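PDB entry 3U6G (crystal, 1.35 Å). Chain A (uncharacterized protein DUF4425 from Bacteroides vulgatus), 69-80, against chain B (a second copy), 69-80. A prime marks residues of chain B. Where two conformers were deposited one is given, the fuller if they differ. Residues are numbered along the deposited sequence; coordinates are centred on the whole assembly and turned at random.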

# COMPACT_ATOMS: atom_id res chain seq x y z
N ALA A 69 0.11 -14.55 -8.00
CA ALA A 69 -0.43 -13.24 -7.69
C ALA A 69 -1.21 -12.68 -8.86
O ALA A 69 -0.89 -12.97 -10.02
N PHE A 70 -2.25 -11.89 -8.56
CA PHE A 70 -2.99 -11.20 -9.62
C PHE A 70 -2.94 -9.69 -9.47
O PHE A 70 -3.48 -8.98 -10.30
N PHE A 71 -2.23 -9.20 -8.45
CA PHE A 71 -2.16 -7.80 -8.13
C PHE A 71 -0.99 -7.54 -7.21
O PHE A 71 -0.70 -8.34 -6.33
N MSE A 72 -0.32 -6.40 -7.41
CA MSE A 72 0.76 -5.94 -6.56
C MSE A 72 0.72 -4.41 -6.56
O MSE A 72 0.41 -3.80 -7.57
N THR A 73 1.00 -3.83 -5.40
CA THR A 73 0.95 -2.38 -5.17
C THR A 73 2.18 -1.89 -4.45
O THR A 73 2.73 -2.62 -3.62
N CYS A 74 2.58 -0.65 -4.71
CA CYS A 74 3.65 0.01 -4.01
C CYS A 74 3.17 1.42 -3.71
O CYS A 74 2.80 2.16 -4.63
N ALA A 75 3.13 1.75 -2.42
CA ALA A 75 2.82 3.09 -1.94
C ALA A 75 4.04 3.68 -1.28
O ALA A 75 4.71 3.03 -0.50
N GLY A 76 4.33 4.93 -1.59
CA GLY A 76 5.53 5.55 -1.06
C GLY A 76 5.34 6.95 -0.54
O GLY A 76 4.38 7.64 -0.88
N SER A 77 6.28 7.34 0.30
CA SER A 77 6.35 8.73 0.74
C SER A 77 7.76 9.24 0.56
O SER A 77 8.75 8.51 0.69
N VAL A 78 7.82 10.51 0.21
CA VAL A 78 9.06 11.23 0.00
C VAL A 78 8.98 12.46 0.86
O VAL A 78 8.01 13.21 0.78
N SER A 79 9.99 12.68 1.70
CA SER A 79 9.99 13.82 2.59
C SER A 79 11.37 14.46 2.70
O SER A 79 12.39 13.80 2.48
N SER A 80 11.39 15.74 3.05
CA SER A 80 12.63 16.49 3.22
C SER A 80 12.39 17.76 4.01
O SER A 80 11.35 18.41 3.85
N ALA B 69 3.68 9.95 12.91
CA ALA B 69 3.51 9.61 11.51
C ALA B 69 2.97 10.80 10.72
O ALA B 69 2.29 11.68 11.27
N PHE B 70 3.29 10.82 9.43
CA PHE B 70 2.69 11.80 8.51
C PHE B 70 2.00 11.17 7.31
O PHE B 70 1.50 11.88 6.44
N PHE B 71 1.89 9.85 7.28
CA PHE B 71 1.25 9.16 6.17
C PHE B 71 0.87 7.75 6.57
O PHE B 71 1.62 7.10 7.27
N MSE B 72 -0.31 7.31 6.13
CA MSE B 72 -0.68 5.91 6.22
C MSE B 72 -1.45 5.54 4.97
O MSE B 72 -2.13 6.38 4.40
N THR B 73 -1.35 4.28 4.57
CA THR B 73 -2.07 3.82 3.43
C THR B 73 -2.51 2.35 3.60
O THR B 73 -1.86 1.57 4.28
N CYS B 74 -3.63 2.04 2.97
CA CYS B 74 -4.23 0.72 2.96
C CYS B 74 -4.59 0.37 1.53
O CYS B 74 -5.33 1.13 0.89
N ALA B 75 -4.07 -0.74 1.03
CA ALA B 75 -4.42 -1.26 -0.28
C ALA B 75 -5.16 -2.56 -0.06
O ALA B 75 -4.68 -3.45 0.64
N GLY B 76 -6.31 -2.70 -0.70
CA GLY B 76 -7.14 -3.87 -0.52
C GLY B 76 -7.51 -4.56 -1.82
O GLY B 76 -7.59 -3.91 -2.88
N SER B 77 -7.73 -5.86 -1.71
CA SER B 77 -8.18 -6.71 -2.81
C SER B 77 -9.42 -7.46 -2.36
O SER B 77 -9.43 -7.98 -1.25
N VAL B 78 -10.41 -7.54 -3.23
CA VAL B 78 -11.64 -8.29 -2.96
C VAL B 78 -11.84 -9.20 -4.14
O VAL B 78 -11.84 -8.76 -5.29
N SER B 79 -11.99 -10.49 -3.87
CA SER B 79 -12.21 -11.44 -4.95
C SER B 79 -13.26 -12.47 -4.58
O SER B 79 -13.47 -12.75 -3.41
N SER B 80 -13.93 -13.02 -5.59
CA SER B 80 -14.91 -14.07 -5.38
C SER B 80 -15.05 -14.90 -6.65
O SER B 80 -15.00 -14.37 -7.75

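Two antiparallel strands can pack mainly through their side chains, and the pair formed by residues 71-80 of each copy here is a compact example. The axes run at 173° and come no closer than 8.4 Å, too far for backbone pairing, and no hydrogen bond crosses between the stretches. From Phe71 onward the pattern follows β-strand alternation: Phe71, Thr73, Ala75, Ser77 and Ser79 direct their CA-to-CB bonds toward the partner, as do their counterparts in the second copy, while Val78 and Val78′ point away and both selenomethionines, Met72 and Met72′, lie beyond reach. Phe70 and Phe70′ also point toward the partner, so two adjacent phenylalanines face in on each chain.

The register places small residues at the centre. Ala75 and Thr73′ face each other, with 3.5 Å between Ala75 CB and Thr73′ CG2; the reciprocal pair brings Thr73 OG1 to 3.8 Å from Ala75′ CB. The difference is rotameric. Thr73, in the conformer given, has chi1 at 55° (p) and offers its hydroxyl oxygen to the alanine methyl, whereas Thr73′ is t (-166°) and offers its methyl group instead. Both OG1 atoms are hydrogen-bonded elsewhere in the structure.

Toward the ends, large rings meet small serines. Phe70 and Phe70′ both adopt p, with chi1 of 59° and 52°, and each ring reaches along two serines of the other chain. Ser77′ OG approaches the edge of the Phe70 ring, near its plane, at 3.3 Å from Phe70 CE1; reciprocally, Ser77 OG lies 4.1 Å from Phe70′ CE1, again at the edge. Here too the rotamers differ in the conformers given: Ser77′ is t (177°) and Ser77 is p (69°). The two outer serines share the p rotamer, yet their spacing is unequal, with Ser79 OG 3.6 Å from Phe70′ CZ and Ser79′ OG 4.3 Å from Phe70 CZ.

Phe71 and Phe71′ are both t, which extends their rings along the interface. The Phe71′ ring lies beside Ser77, with Phe71′ CD2 4.0 Å from Ser77 CB and Phe71′ CE2 also 4.0 Å from the backbone oxygen Gly76 O. The reciprocal arrangement is looser: the nearest approach of the Phe71 ring to the other stretch is 4.6 Å, from Phe71 CE2 to Gly76′ O. The general lesson is that two copies may share one packing plan, aromatic against serine and threonine against alanine, while individual rotamers and distances depart from exact symmetry.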

# COMPACT_ATOMS: atom_id res chain seq x y z
CB ALA A 69 0.68 -12.28 -7.29
CB PHE A 70 -4.44 -11.70 -9.75
CG PHE A 70 -5.26 -11.55 -8.50
CD1 PHE A 70 -5.67 -10.29 -8.09
CD2 PHE A 70 -5.60 -12.65 -7.72
CE1 PHE A 70 -6.44 -10.13 -6.94
CE2 PHE A 70 -6.38 -12.48 -6.59
CZ PHE A 70 -6.76 -11.22 -6.18
CB PHE A 71 -3.44 -7.40 -7.42
CG PHE A 71 -3.54 -5.94 -7.05
CD1 PHE A 71 -3.59 -4.96 -8.03
CD2 PHE A 71 -3.64 -5.56 -5.72
CE1 PHE A 71 -3.70 -3.61 -7.70
CE2 PHE A 71 -3.76 -4.20 -5.37
CZ PHE A 71 -3.80 -3.23 -6.37
CB MSE A 72 2.13 -6.46 -7.03
CG MSE A 72 3.36 -6.42 -5.98
SE MSE A 72 4.89 -6.87 -6.87
CE MSE A 72 5.92 -7.28 -5.31
CB THR A 73 -0.21 -2.02 -4.23
OG1 THR A 73 -0.11 -2.77 -3.00
CG2 THR A 73 -1.53 -2.31 -4.88
CB CYS A 74 4.91 0.07 -4.89
SG CYS A 74 6.29 1.00 -4.16
CB ALA A 75 1.64 3.07 -0.95
CB SER A 77 5.93 8.91 2.19
OG SER A 77 6.88 8.33 3.05
CB VAL A 78 9.23 11.63 -1.48
CG1 VAL A 78 10.48 12.50 -1.66
CG2 VAL A 78 9.28 10.38 -2.36
CB SER A 79 9.48 13.41 3.97
OG SER A 79 10.31 12.40 4.53
CB SER A 80 13.26 16.85 1.86
OG SER A 80 14.48 17.57 2.04
CB ALA B 69 2.58 8.41 11.37
CB PHE B 70 3.70 12.89 8.11
CG PHE B 70 5.03 12.39 7.58
CD1 PHE B 70 5.10 11.56 6.48
CD2 PHE B 70 6.21 12.78 8.17
CE1 PHE B 70 6.35 11.12 6.00
CE2 PHE B 70 7.42 12.36 7.69
CZ PHE B 70 7.48 11.52 6.62
CB PHE B 71 2.23 9.11 4.99
CG PHE B 71 1.79 8.29 3.81
CD1 PHE B 71 0.67 8.64 3.07
CD2 PHE B 71 2.55 7.19 3.40
CE1 PHE B 71 0.29 7.91 1.95
CE2 PHE B 71 2.19 6.46 2.29
CZ PHE B 71 1.06 6.80 1.57
CB MSE B 72 -1.54 5.69 7.46
CG MSE B 72 -1.52 4.28 7.99
SE MSE B 72 -2.41 4.13 9.69
CE MSE B 72 -1.93 2.28 10.04
CB THR B 73 -1.27 4.03 2.15
OG1 THR B 73 -2.13 3.87 1.02
CG2 THR B 73 -0.11 3.06 2.09
CB CYS B 74 -5.49 0.72 3.82
SG CYS B 74 -6.44 -0.81 3.80
CB ALA B 75 -3.17 -1.49 -1.12
CB SER B 77 -7.09 -7.71 -3.19
OG SER B 77 -7.53 -8.58 -4.22
CB VAL B 78 -12.84 -7.34 -2.83
CG1 VAL B 78 -14.16 -8.11 -2.70
CG2 VAL B 78 -12.62 -6.38 -1.67
CB SER B 79 -10.90 -12.11 -5.41
OG SER B 79 -10.28 -12.83 -4.37
CB SER B 80 -16.28 -13.47 -5.01
OG SER B 80 -17.23 -14.50 -4.79